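Local coordinates for protein 2-aminomuconate 6-semialdehyde dehydrogenase (Burkholderia cenocepacia, PDB 4U3W) that probably catalyses the NAD-dependent oxidation of 2-aminomuconate 6-semialdehyde to 2-aminomuconate, as a tetrameric member of the aldehyde dehydrogenase family, at residues 97-102 and 120-125; 104-109 and 173-178; 110-115 and 299-304; 351-356 and 408-413; 378-383 and 387-392. All blocks are in the same frame, centred on the assembly; numbering follows the deposited sequence. Where two conformers were deposited one is given.

Contact 1 (97-102 and 120-125). With EDO (1,2-ethanediol), chain F.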
# COMPACT_ATOMS: atom_id res chain seq x y z
N ALA A 97 -22.67 25.45 -10.79
CA ALA A 97 -23.42 26.73 -10.81
C ALA A 97 -23.82 27.15 -12.23
O ALA A 97 -24.72 27.97 -12.44
CB ALA A 97 -22.56 27.85 -10.14
N ARG A 98 -23.15 26.60 -13.24
CA ARG A 98 -23.51 26.87 -14.61
C ARG A 98 -23.87 25.58 -15.36
O ARG A 98 -23.59 25.47 -16.55
CB ARG A 98 -22.36 27.61 -15.32
CG ARG A 98 -22.03 28.98 -14.66
CD ARG A 98 -20.88 29.69 -15.36
NE ARG A 98 -21.26 30.14 -16.71
CZ ARG A 98 -20.38 30.74 -17.51
NH1 ARG A 98 -19.16 30.91 -17.05
NH2 ARG A 98 -20.69 31.12 -18.73
N PHE A 99 -24.48 24.63 -14.65
CA PHE A 99 -24.65 23.28 -15.19
C PHE A 99 -25.40 23.28 -16.51
O PHE A 99 -24.95 22.66 -17.49
CB PHE A 99 -25.35 22.37 -14.14
CG PHE A 99 -25.45 20.91 -14.54
CD1 PHE A 99 -26.51 20.46 -15.31
CD2 PHE A 99 -24.55 19.97 -14.05
CE1 PHE A 99 -26.64 19.09 -15.64
CE2 PHE A 99 -24.67 18.59 -14.39
CZ PHE A 99 -25.69 18.17 -15.19
N ASP A 100 -26.52 24.01 -16.58
CA ASP A 100 -27.30 24.02 -17.82
C ASP A 100 -26.56 24.66 -19.02
O ASP A 100 -26.77 24.25 -20.16
CB ASP A 100 -28.63 24.73 -17.61
CG ASP A 100 -29.59 23.92 -16.74
OD1 ASP A 100 -29.30 22.75 -16.42
OD2 ASP A 100 -30.66 24.46 -16.40
N GLU A 101 -25.76 25.69 -18.78
CA GLU A 101 -24.93 26.24 -19.84
C GLU A 101 -23.93 25.22 -20.37
O GLU A 101 -23.64 25.21 -21.54
CB GLU A 101 -24.12 27.46 -19.35
CG GLU A 101 -24.89 28.74 -19.21
CD GLU A 101 -23.98 29.87 -18.78
OE1 GLU A 101 -23.21 30.37 -19.63
OE2 GLU A 101 -23.98 30.21 -17.58
N PHE A 102 -23.31 24.46 -19.47
CA PHE A 102 -22.31 23.48 -19.89
C PHE A 102 -22.98 22.43 -20.75
O PHE A 102 -22.47 22.05 -21.80
CB PHE A 102 -21.63 22.83 -18.68
CG PHE A 102 -20.41 23.59 -18.21
CD1 PHE A 102 -20.52 24.65 -17.31
CD2 PHE A 102 -19.15 23.26 -18.71
CE1 PHE A 102 -19.38 25.37 -16.94
CE2 PHE A 102 -18.00 24.00 -18.34
CZ PHE A 102 -18.11 25.03 -17.46
N LEU A 120 -24.03 11.74 -18.32
CA LEU A 120 -22.74 11.13 -18.61
C LEU A 120 -21.68 12.21 -18.80
O LEU A 120 -20.61 12.11 -18.26
CB LEU A 120 -22.81 10.23 -19.85
N ASP A 121 -21.97 13.24 -19.56
CA ASP A 121 -20.90 14.23 -19.86
C ASP A 121 -20.61 15.23 -18.72
O ASP A 121 -19.52 15.22 -18.11
CB ASP A 121 -21.25 14.99 -21.13
CG ASP A 121 -21.23 14.09 -22.40
OD1 ASP A 121 -20.16 13.90 -23.03
OD2 ASP A 121 -22.29 13.59 -22.81
N ILE A 122 -21.59 16.08 -18.41
CA ILE A 122 -21.33 17.20 -17.52
C ILE A 122 -21.21 16.72 -16.08
O ILE A 122 -20.29 17.12 -15.34
CB ILE A 122 -22.43 18.27 -17.65
CG1 ILE A 122 -22.55 18.75 -19.12
CG2 ILE A 122 -22.13 19.46 -16.71
CD1 ILE A 122 -21.15 18.99 -19.82
N ALA A 123 -22.08 15.78 -15.67
CA ALA A 123 -22.03 15.27 -14.31
C ALA A 123 -20.68 14.59 -13.98
O ALA A 123 -20.10 14.81 -12.91
CB ALA A 123 -23.24 14.29 -14.05
N ARG A 124 -20.17 13.77 -14.90
CA ARG A 124 -18.90 13.10 -14.66
C ARG A 124 -17.73 14.06 -14.78
O ARG A 124 -16.71 13.90 -14.11
CB ARG A 124 -18.73 11.92 -15.61
N GLY A 125 -17.89 15.07 -15.63
CA GLY A 125 -16.93 16.15 -15.73
C GLY A 125 -16.70 16.80 -14.36
O GLY A 125 -15.55 17.06 -13.97
C1 EDO F . -21.90 16.13 -10.16
O1 EDO F . -21.13 15.08 -10.76
C2 EDO F . -22.89 16.64 -11.20
O2 EDO F . -23.83 17.53 -10.59
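Phe-99 lays one face of its ring over the methyl CG2 of Ile-122. The methyl lies 3.9 Å from the centroid of the Phe-99 ring and 29° off the ring normal, which makes a CH-pi contact. It is not centred. It leans toward the CD2-CE2 side, with Ile-122 CG2 3.5 Å from Phe-99 CE2. CG of Phe-99 stands anti to the backbone N (chi1 -174°), and this swings the ring out from its helix toward the partner. Phe-102, one turn later, behaves differently. Its CB points at Ile-122, but its ring turns off elsewhere. It touches with the root of the side chain: Phe-102 CB is 3.9 Å from Ile-122 CG2. The other branch of Ile-122 ends at the backbone, with CD1 at 3.9 Å from Phe-102 O. One isoleucine thus fits between two phenylalanines of the same helix face, and the contact is apolar. A 1,2-ethanediol, probably from the crystallisation liquor, lies beside Ala-123; its very short approach to the Ala-123 carbonyl is doubtful. Away from the contact, Arg-98 grips Glu-101 side-on. Its NE meets Glu-101 OE2 at 2.9 Å and its NH2 meets Glu-101 OE1 at 2.8 Å, so the first turn is braced by a salt bridge.

The contact joins helix 99-110 to helix 114-138, which follows it in the chain. Leu-176 of helix 175-188 packs on both Phe-102 and Ile-122. Helix 203-214 covers the Phe-102 side with Leu-207 and Val-211, and Arg-98 has a second salt-bridge partner there, Glu-210.

Contact 2 (104-109 and 173-178)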
# COMPACT_ATOMS: atom_id res chain seq x y z
N ALA A 104 -25.71 22.81 -22.56
CA ALA A 104 -26.10 23.34 -23.87
C ALA A 104 -24.90 23.49 -24.84
O ALA A 104 -25.03 23.27 -26.04
CB ALA A 104 -26.81 24.69 -23.69
N ALA A 105 -23.74 23.87 -24.30
CA ALA A 105 -22.51 23.99 -25.09
C ALA A 105 -22.10 22.60 -25.61
O ALA A 105 -21.79 22.44 -26.78
CB ALA A 105 -21.38 24.60 -24.23
N GLU A 106 -22.14 21.60 -24.74
CA GLU A 106 -21.74 20.26 -25.12
C GLU A 106 -22.68 19.71 -26.18
O GLU A 106 -22.22 19.16 -27.20
CB GLU A 106 -21.72 19.34 -23.89
CG GLU A 106 -20.94 18.05 -24.08
CD GLU A 106 -19.41 18.27 -23.97
OE1 GLU A 106 -18.93 19.37 -24.28
OE2 GLU A 106 -18.69 17.35 -23.56
N VAL A 107 -23.99 19.85 -25.96
CA VAL A 107 -24.99 19.45 -26.95
C VAL A 107 -24.81 20.18 -28.30
O VAL A 107 -24.90 19.57 -29.39
CB VAL A 107 -26.43 19.72 -26.41
CG1 VAL A 107 -27.44 19.51 -27.47
CG2 VAL A 107 -26.71 18.80 -25.17
N ALA A 108 -24.54 21.48 -28.24
CA ALA A 108 -24.42 22.25 -29.50
C ALA A 108 -23.24 21.76 -30.34
O ALA A 108 -23.37 21.60 -31.57
CB ALA A 108 -24.28 23.75 -29.21
N ASP A 109 -22.09 21.50 -29.69
CA ASP A 109 -20.88 20.99 -30.35
C ASP A 109 -21.00 19.56 -30.87
O ASP A 109 -20.47 19.24 -31.94
CB ASP A 109 -19.69 21.05 -29.39
CG ASP A 109 -19.06 22.44 -29.29
OD1 ASP A 109 -19.61 23.43 -29.85
OD2 ASP A 109 -18.05 22.53 -28.56
N ASN A 173 -14.71 13.40 -28.88
CA ASN A 173 -15.87 12.50 -28.66
C ASN A 173 -16.55 12.70 -27.30
O ASN A 173 -17.79 12.71 -27.20
CB ASN A 173 -15.50 11.02 -28.85
CG ASN A 173 -14.48 10.51 -27.84
OD1 ASN A 173 -13.45 11.13 -27.63
ND2 ASN A 173 -14.77 9.40 -27.19
N LEU A 174 -15.80 12.90 -26.25
CA LEU A 174 -16.54 13.16 -25.01
C LEU A 174 -15.87 14.38 -24.44
O LEU A 174 -15.05 14.25 -23.54
CB LEU A 174 -16.46 11.99 -24.04
CG LEU A 174 -17.11 10.66 -24.40
CD1 LEU A 174 -16.66 9.59 -23.43
CD2 LEU A 174 -18.64 10.76 -24.42
N PRO A 175 -16.15 15.55 -25.02
CA PRO A 175 -15.21 16.69 -24.88
C PRO A 175 -14.97 17.12 -23.43
O PRO A 175 -13.81 17.16 -23.00
CB PRO A 175 -15.90 17.82 -25.66
CG PRO A 175 -16.81 17.13 -26.64
CD PRO A 175 -17.26 15.86 -25.93
N LEU A 176 -16.01 17.46 -22.69
CA LEU A 176 -15.75 17.96 -21.36
C LEU A 176 -15.20 16.82 -20.50
O LEU A 176 -14.25 17.04 -19.73
CB LEU A 176 -16.99 18.61 -20.74
CG LEU A 176 -16.64 19.23 -19.38
CD1 LEU A 176 -15.75 20.50 -19.55
CD2 LEU A 176 -17.82 19.51 -18.56
N LEU A 177 -15.77 15.61 -20.61
CA LEU A 177 -15.40 14.50 -19.73
C LEU A 177 -13.91 14.18 -19.82
O LEU A 177 -13.19 14.06 -18.79
CB LEU A 177 -16.24 13.24 -20.06
CG LEU A 177 -16.19 11.96 -19.21
CD1 LEU A 177 -17.38 11.02 -19.51
CD2 LEU A 177 -14.92 11.17 -19.38
N LEU A 178 -13.43 14.01 -21.05
CA LEU A 178 -12.05 13.61 -21.25
C LEU A 178 -11.05 14.78 -21.04
O LEU A 178 -9.90 14.54 -20.68
CB LEU A 178 -11.90 13.00 -22.65
CG LEU A 178 -12.74 11.70 -22.70
CD1 LEU A 178 -12.69 11.08 -24.09
CD2 LEU A 178 -12.24 10.71 -21.64
O HOH W 1 -18.05 14.91 -22.29
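Glu-106 reaches from helix 99-110 to the start of helix 175-188, where it meets Pro-175 and Leu-176. Its CB already points at that helix. CG is anti to the backbone N (chi1 -163°), and the chain then bends at chi2, which brings the carboxylate up to the first turn. CD lies 3.8 Å from Pro-175 CD, and the glutamate side chain passes the proline at a slant. OE1 passes 3.7 Å from Pro-175 CB and takes a hydrogen bond from Ser-204 of helix 203-214. OE2 does most of the work. It accepts the amide of Leu-176, N to OE2 2.8 Å, in a nearly straight bond of 174° that uses the syn lone pair. OE2 also lies 3.1 Å from Pro-175 CD. A water donates to the same oxygen, with its O at 2.8 Å from Glu-106 OE2. That water accepts in turn from the next amide, Leu-177 N, at 2.9 Å.

The grip holds the helix start just after Asn-173, whose counterpart in related enzymes helps form the oxyanion hole. One carboxylate oxygen serves two successive amides of this helix start, one directly and one through water. The buried charge faces the N-terminal end of a helix, which would probably help to stabilise it. Asp-121 lies close by with a like charge and may work the other way, although Asp-121 itself is paired with Arg-112.

Contact 3 (110-115 and 299-304)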
# COMPACT_ATOMS: atom_id res chain seq x y z
N THR A 110 -21.65 18.68 -30.11
CA THR A 110 -21.63 17.26 -30.44
C THR A 110 -22.94 16.65 -30.95
O THR A 110 -22.90 15.59 -31.53
CB THR A 110 -21.23 16.41 -29.25
OG1 THR A 110 -22.28 16.49 -28.26
CG2 THR A 110 -19.87 16.92 -28.70
N GLY A 111 -24.07 17.32 -30.75
CA GLY A 111 -25.36 16.75 -31.16
C GLY A 111 -25.87 15.71 -30.18
O GLY A 111 -26.86 15.05 -30.44
N ARG A 112 -25.19 15.55 -29.04
CA ARG A 112 -25.49 14.44 -28.12
C ARG A 112 -26.88 14.63 -27.49
O ARG A 112 -27.22 15.75 -27.16
CB ARG A 112 -24.44 14.37 -27.00
CG ARG A 112 -24.48 13.04 -26.19
CD ARG A 112 -23.11 12.66 -25.61
NE ARG A 112 -23.22 11.61 -24.58
CZ ARG A 112 -23.48 10.33 -24.85
NH1 ARG A 112 -23.62 9.95 -26.10
NH2 ARG A 112 -23.58 9.44 -23.89
N PRO A 113 -27.67 13.57 -27.38
CA PRO A 113 -29.01 13.77 -26.78
C PRO A 113 -28.91 14.44 -25.40
O PRO A 113 -28.01 14.10 -24.59
CB PRO A 113 -29.57 12.33 -26.67
CG PRO A 113 -28.95 11.61 -27.87
CD PRO A 113 -27.51 12.23 -27.96
N VAL A 114 -29.80 15.39 -25.13
CA VAL A 114 -29.68 16.19 -23.91
C VAL A 114 -29.60 15.38 -22.62
O VAL A 114 -28.74 15.68 -21.75
CB VAL A 114 -30.83 17.20 -23.81
CG1 VAL A 114 -30.72 18.03 -22.48
CG2 VAL A 114 -30.78 18.16 -24.98
N ALA A 115 -30.47 14.37 -22.48
CA ALA A 115 -30.51 13.61 -21.24
C ALA A 115 -29.18 12.92 -20.97
O ALA A 115 -28.78 12.74 -19.81
CB ALA A 115 -31.67 12.58 -21.27
N PHE A 299 -23.56 1.33 -29.64
CA PHE A 299 -24.17 2.53 -30.21
C PHE A 299 -24.22 3.75 -29.28
O PHE A 299 -24.71 4.80 -29.67
CB PHE A 299 -25.58 2.20 -30.69
CG PHE A 299 -25.63 1.01 -31.66
CD1 PHE A 299 -24.81 0.98 -32.80
CD2 PHE A 299 -26.49 -0.07 -31.42
CE1 PHE A 299 -24.85 -0.12 -33.70
CE2 PHE A 299 -26.54 -1.15 -32.31
CZ PHE A 299 -25.72 -1.16 -33.46
N THR A 300 -23.67 3.63 -28.07
CA THR A 300 -23.51 4.80 -27.18
C THR A 300 -22.75 5.93 -27.91
O THR A 300 -21.71 5.67 -28.54
CB THR A 300 -22.76 4.43 -25.88
OG1 THR A 300 -23.60 3.60 -25.06
CG2 THR A 300 -22.38 5.71 -25.07
N ASN A 301 -23.24 7.17 -27.83
CA ASN A 301 -22.56 8.32 -28.51
C ASN A 301 -22.37 8.07 -29.99
O ASN A 301 -21.33 8.44 -30.55
CB ASN A 301 -21.16 8.62 -27.84
CG ASN A 301 -20.64 10.07 -28.08
OD1 ASN A 301 -21.41 11.03 -28.10
ND2 ASN A 301 -19.30 10.21 -28.25
N ALA A 302 -23.35 7.41 -30.61
CA ALA A 302 -23.29 7.02 -32.02
C ALA A 302 -22.04 6.18 -32.32
O ALA A 302 -21.48 6.29 -33.41
CB ALA A 302 -23.39 8.27 -32.96
N GLY A 303 -21.62 5.33 -31.37
CA GLY A 303 -20.46 4.47 -31.57
C GLY A 303 -19.11 5.22 -31.50
O GLY A 303 -18.06 4.66 -31.81
N GLN A 304 -19.13 6.47 -31.06
CA GLN A 304 -17.91 7.31 -31.02
C GLN A 304 -17.27 7.33 -29.61
O GLN A 304 -17.10 8.39 -28.98
CB GLN A 304 -18.25 8.72 -31.49
CG GLN A 304 -18.81 8.81 -32.92
CD GLN A 304 -19.32 10.23 -33.26
OE1 GLN A 304 -18.84 10.86 -34.21
NE2 GLN A 304 -20.32 10.72 -32.51
O HOH W 2 -20.80 13.72 -32.29
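Arg-112 and Asn-301 carry the polar part of this contact. NH1 of Arg-112 gives a weak, bent hydrogen bond to Asn-301 OD1, 3.2 Å long with an angle of 124° at the hydrogen. The guanidinium and amide planes stand 88° apart. The stronger partner of Arg-112 is the carboxylate of Asp-121, which forms a salt bridge with NE.

The rest is close packing. NH1 of Arg-112 is pressed against Asn-301 CA at 3.1 Å, and NH2 lies 4.1 Å from the methyl CG2 of Thr-300.

Further bonds lie within each segment. Asn-301 ND2 donates to Gln-304 O at 2.9 Å, and Gln-304 NE2 returns a bond to Asn-301 O at 3.2 Å. The two side chains thus clasp the loop between them. Thr-110 OG1 accepts Arg-112 N in an ST turn at the end of helix 99-110.

Water also links the segments: one molecule lies 2.9 Å from Thr-110 O and accepts from Gln-304 NE2.

Asn-Ala-Gly-Gln at 301-304 belongs to the loop that leads into the catalytic cysteine motif of aldehyde dehydrogenases. Asn-301 and Gln-304 also bond to Asn-173, the counterpart of the family's oxyanion-hole asparagine.

Contact 4 (351-356 and 408-413)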
# COMPACT_ATOMS: atom_id res chain seq x y z
N ARG A 351 -19.20 16.17 -40.96
CA ARG A 351 -19.48 15.50 -42.22
C ARG A 351 -18.25 14.77 -42.77
O ARG A 351 -18.38 13.75 -43.43
CB ARG A 351 -20.04 16.46 -43.28
CG ARG A 351 -21.56 16.61 -43.06
CD ARG A 351 -22.21 17.64 -43.95
NE ARG A 351 -22.50 17.11 -45.28
CZ ARG A 351 -23.67 16.58 -45.67
NH1 ARG A 351 -24.70 16.50 -44.83
NH2 ARG A 351 -23.82 16.16 -46.92
N GLY A 352 -17.07 15.30 -42.48
CA GLY A 352 -15.81 14.61 -42.77
C GLY A 352 -15.72 13.26 -42.06
O GLY A 352 -15.32 12.24 -42.65
N HIS A 353 -16.07 13.22 -40.78
CA HIS A 353 -16.02 11.93 -40.12
C HIS A 353 -17.07 10.99 -40.70
O HIS A 353 -16.83 9.80 -40.88
CB HIS A 353 -16.21 12.05 -38.59
CG HIS A 353 -16.06 10.75 -37.87
ND1 HIS A 353 -14.93 9.97 -37.97
CD2 HIS A 353 -16.89 10.10 -37.00
CE1 HIS A 353 -15.07 8.88 -37.24
NE2 HIS A 353 -16.25 8.94 -36.64
N ARG A 354 -18.25 11.52 -40.97
CA ARG A 354 -19.23 10.70 -41.61
C ARG A 354 -18.75 10.12 -42.95
O ARG A 354 -19.03 8.97 -43.28
CB ARG A 354 -20.51 11.48 -41.83
CG ARG A 354 -21.45 10.64 -42.56
CD ARG A 354 -22.78 11.22 -42.61
NE ARG A 354 -22.92 12.09 -43.76
CZ ARG A 354 -24.09 12.60 -44.08
NH1 ARG A 354 -24.16 13.40 -45.14
NH2 ARG A 354 -25.20 12.29 -43.32
N ASP A 355 -18.01 10.92 -43.72
CA ASP A 355 -17.45 10.41 -44.97
C ASP A 355 -16.56 9.19 -44.72
O ASP A 355 -16.63 8.23 -45.47
CB ASP A 355 -16.61 11.48 -45.69
CG ASP A 355 -17.45 12.59 -46.33
OD1 ASP A 355 -18.65 12.37 -46.57
OD2 ASP A 355 -16.88 13.69 -46.59
N LYS A 356 -15.72 9.25 -43.68
CA LYS A 356 -14.85 8.10 -43.38
C LYS A 356 -15.70 6.87 -43.00
O LYS A 356 -15.48 5.79 -43.55
CB LYS A 356 -13.88 8.41 -42.23
N GLU A 408 -10.22 0.31 -36.69
CA GLU A 408 -11.16 1.07 -35.86
C GLU A 408 -11.99 1.95 -36.81
O GLU A 408 -11.42 2.69 -37.59
CB GLU A 408 -10.38 1.92 -34.83
CG GLU A 408 -11.25 2.87 -33.99
CD GLU A 408 -10.43 3.64 -32.97
OE1 GLU A 408 -9.49 4.36 -33.39
OE2 GLU A 408 -10.75 3.54 -31.76
N ILE A 409 -13.31 1.89 -36.73
CA ILE A 409 -14.19 2.73 -37.58
C ILE A 409 -14.68 3.99 -36.83
O ILE A 409 -14.76 5.07 -37.42
CB ILE A 409 -15.39 1.93 -38.10
CG1 ILE A 409 -14.89 0.79 -38.97
CG2 ILE A 409 -16.31 2.81 -38.89
CD1 ILE A 409 -16.01 -0.29 -39.35
N PHE A 410 -14.99 3.83 -35.54
CA PHE A 410 -15.40 4.94 -34.66
C PHE A 410 -16.75 5.52 -35.12
O PHE A 410 -16.96 6.75 -35.12
CB PHE A 410 -14.29 6.03 -34.60
CG PHE A 410 -14.09 6.62 -33.21
CD1 PHE A 410 -13.37 5.91 -32.24
CD2 PHE A 410 -14.60 7.88 -32.87
CE1 PHE A 410 -13.18 6.44 -30.91
CE2 PHE A 410 -14.39 8.46 -31.56
CZ PHE A 410 -13.70 7.72 -30.57
N GLY A 411 -17.64 4.61 -35.51
CA GLY A 411 -19.03 4.87 -35.85
C GLY A 411 -19.96 3.84 -35.17
O GLY A 411 -19.46 2.98 -34.43
N PRO A 412 -21.29 3.96 -35.40
CA PRO A 412 -22.32 3.12 -34.75
C PRO A 412 -22.50 1.83 -35.51
O PRO A 412 -23.44 1.65 -36.28
CB PRO A 412 -23.60 3.98 -34.83
CG PRO A 412 -23.38 4.78 -36.18
CD PRO A 412 -21.87 5.06 -36.20
N VAL A 413 -21.56 0.92 -35.27
CA VAL A 413 -21.53 -0.32 -36.02
C VAL A 413 -20.88 -1.42 -35.17
O VAL A 413 -20.03 -1.15 -34.31
CB VAL A 413 -20.77 -0.12 -37.36
CG1 VAL A 413 -19.27 0.20 -37.13
CG2 VAL A 413 -20.95 -1.31 -38.27
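His-353 meets Phe-410 in the Glu-Ile-Phe-Gly-Pro-Val segment at 408-413, a signature of the aldehyde dehydrogenase family. In related enzymes the glutamate and phenylalanine of this motif lie at the nicotinamide end of the NAD site, so Glu-408 and Phe-410 probably do so here. The histidine comes from the first turn of helix 351-366. Its CG is anti to the backbone N (chi1 -175°), which carries the ring toward the loop. NE2 donates to Phe-410 O at 2.8 Å, with an angle of 165° at the hydrogen. The oxygen lies in the imidazole plane. Seen from the carbonyl, however, the donor sits well above the plane, 41° out of it. CE1 of His-353 lies 3.8 Å from the preceding carbonyl, Ile-409 O, and 4.0 Å from Phe-410 CB. Trp-172 meets the rings of both His-353 and Phe-410.

Glu-310 takes the amides of Ile-409 and Phe-410 with its two carboxylate oxygens. Glu-310 thus holds two N-H groups of this loop, and His-353 holds the Phe-410 carbonyl. This probably helps to fix the backbone of Phe-410, which has positive phi. Since NE2 is the donor, the histidine carries a proton there. The carbonyl it faces would suit either the neutral NE2-protonated form or the charged one.

Contact 5 (378-383 and 387-392)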
# COMPACT_ATOMS: atom_id res chain seq x y z
N PRO A 378 -29.67 8.48 -42.56
CA PRO A 378 -31.11 8.68 -42.73
C PRO A 378 -31.42 9.76 -43.76
O PRO A 378 -30.54 10.51 -44.22
CB PRO A 378 -31.56 9.14 -41.34
CG PRO A 378 -30.33 9.84 -40.78
CD PRO A 378 -29.20 8.95 -41.26
N SER A 379 -32.67 9.85 -44.17
CA SER A 379 -33.06 10.93 -45.06
C SER A 379 -34.25 11.69 -44.41
O SER A 379 -35.38 11.13 -44.30
CB SER A 379 -33.40 10.32 -46.42
OG SER A 379 -33.96 11.27 -47.24
N PHE A 380 -34.03 12.95 -44.03
CA PHE A 380 -35.01 13.75 -43.27
C PHE A 380 -35.84 14.70 -44.13
O PHE A 380 -36.97 15.01 -43.79
CB PHE A 380 -34.32 14.61 -42.19
CG PHE A 380 -33.64 13.81 -41.09
CD1 PHE A 380 -34.40 13.19 -40.13
CD2 PHE A 380 -32.25 13.78 -40.99
CE1 PHE A 380 -33.80 12.46 -39.08
CE2 PHE A 380 -31.63 13.09 -39.93
CZ PHE A 380 -32.38 12.46 -38.99
N GLY A 381 -35.25 15.27 -45.17
CA GLY A 381 -35.99 16.24 -45.97
C GLY A 381 -36.04 17.63 -45.38
O GLY A 381 -36.88 18.45 -45.75
N ASP A 382 -35.12 17.93 -44.47
CA ASP A 382 -34.96 19.31 -44.00
C ASP A 382 -33.47 19.49 -43.62
O ASP A 382 -32.64 18.64 -43.98
CB ASP A 382 -35.89 19.62 -42.79
CG ASP A 382 -35.73 18.64 -41.62
OD1 ASP A 382 -34.59 18.17 -41.35
OD2 ASP A 382 -36.75 18.31 -40.94
N ALA A 383 -33.15 20.54 -42.89
CA ALA A 383 -31.74 20.89 -42.64
C ALA A 383 -30.98 19.83 -41.82
O ALA A 383 -29.77 19.85 -41.82
CB ALA A 383 -31.65 22.27 -41.97
N GLY A 387 -26.54 17.98 -41.68
CA GLY A 387 -25.72 17.48 -40.58
C GLY A 387 -25.02 16.17 -40.93
O GLY A 387 -24.75 15.86 -42.12
N ALA A 388 -24.69 15.39 -39.90
CA ALA A 388 -23.76 14.27 -40.10
C ALA A 388 -24.31 12.99 -39.58
O ALA A 388 -23.59 12.23 -38.92
CB ALA A 388 -22.37 14.58 -39.43
N PHE A 389 -25.60 12.74 -39.83
CA PHE A 389 -26.24 11.53 -39.27
C PHE A 389 -25.94 10.25 -40.04
O PHE A 389 -25.88 10.26 -41.27
CB PHE A 389 -27.78 11.68 -39.21
CG PHE A 389 -28.24 12.71 -38.22
CD1 PHE A 389 -28.49 12.35 -36.90
CD2 PHE A 389 -28.40 14.04 -38.61
CE1 PHE A 389 -28.94 13.27 -35.97
CE2 PHE A 389 -28.83 15.00 -37.68
CZ PHE A 389 -29.09 14.60 -36.35
N VAL A 390 -25.79 9.16 -39.30
CA VAL A 390 -25.81 7.84 -39.95
C VAL A 390 -26.56 6.88 -39.06
O VAL A 390 -26.71 7.11 -37.85
CB VAL A 390 -24.41 7.24 -40.22
CG1 VAL A 390 -23.56 8.16 -41.12
CG2 VAL A 390 -23.70 6.97 -38.91
N MET A 391 -27.08 5.81 -39.68
CA MET A 391 -27.94 4.86 -38.94
C MET A 391 -27.10 3.82 -38.18
O MET A 391 -26.02 3.43 -38.64
CB MET A 391 -28.94 4.13 -39.88
CG MET A 391 -30.00 5.02 -40.56
SD MET A 391 -30.93 6.13 -39.47
CE MET A 391 -32.12 5.03 -38.76
N PRO A 392 -27.62 3.35 -37.02
CA PRO A 392 -27.01 2.20 -36.34
C PRO A 392 -26.87 1.02 -37.29
O PRO A 392 -27.83 0.69 -37.96
CB PRO A 392 -28.04 1.83 -35.23
CG PRO A 392 -29.02 2.94 -35.16
CD PRO A 392 -28.92 3.75 -36.45
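Phe-380 points the edge of its ring at the face of Phe-389 in a T-shaped pair. The centroids are 5.2 Å apart and the planes stand at 74°. CE2 of Phe-380 makes the closest approach, 3.6 Å from Phe-389 CD2. Pro-378 fills the next place. Its CG touches Phe-389 CB at 3.5 Å, and its CD lies 3.8 Å from Val-390 CA. The same proline also backs the other aromatic, with CB 4.1 Å above the plane of Phe-380 and toward its rim. Met-391 lies beyond, where SD comes 3.6 Å from Pro-378 CB; this sulfur contact is doubtful, because Met-391 was deposited in two conformers.

Both phenylalanines carry CG anti to the carbonyl carbon (chi1 -65° and -68°), and from the two facing arms of the loop this brings their rings together. Outside this shell, Asp-385 accepts the amides of Phe-380 and Gly-381, one on each carboxylate oxygen. Phe-389 rests on Val-335 and Pro-347, and its carbonyl is bonded by Arg-354 of helix 351-366. The loop links strand 370-373 to strand 393-396. Its outer part at 379-383 touches a crystal neighbour, so its exact form may owe something to the lattice.

Across the two segments the hold is apolar, and the polar bonds named go to residues outside them. Dispersion, and the electrostatics of an edge-to-face pair, probably hold the two sides together.

In the fold
Contacts 1, 2 and 3 form one cluster, with centres about 9 to 15 Å apart. Contacts 1 and 2 share helix 99-110, and contacts 1 and 3 share helix 114-138. Their segments alternate along the chain, so the three tie distant parts of the sequence together. Contacts 4 and 5 come later, with centres about 14 Å apart, and contact 5 falls between the two segments of contact 4. They lie at the seven-stranded mixed sheet, near strand 393-396, helix 351-366 and strand 413-419. Contact 3 bridges the groups: its centre is about 10 Å from that of contact 2 and about 13 Å from that of contact 4. Segments 173-178, 299-304 and 408-413, which carry family active-site motifs, thus meet between the helices and this sheet.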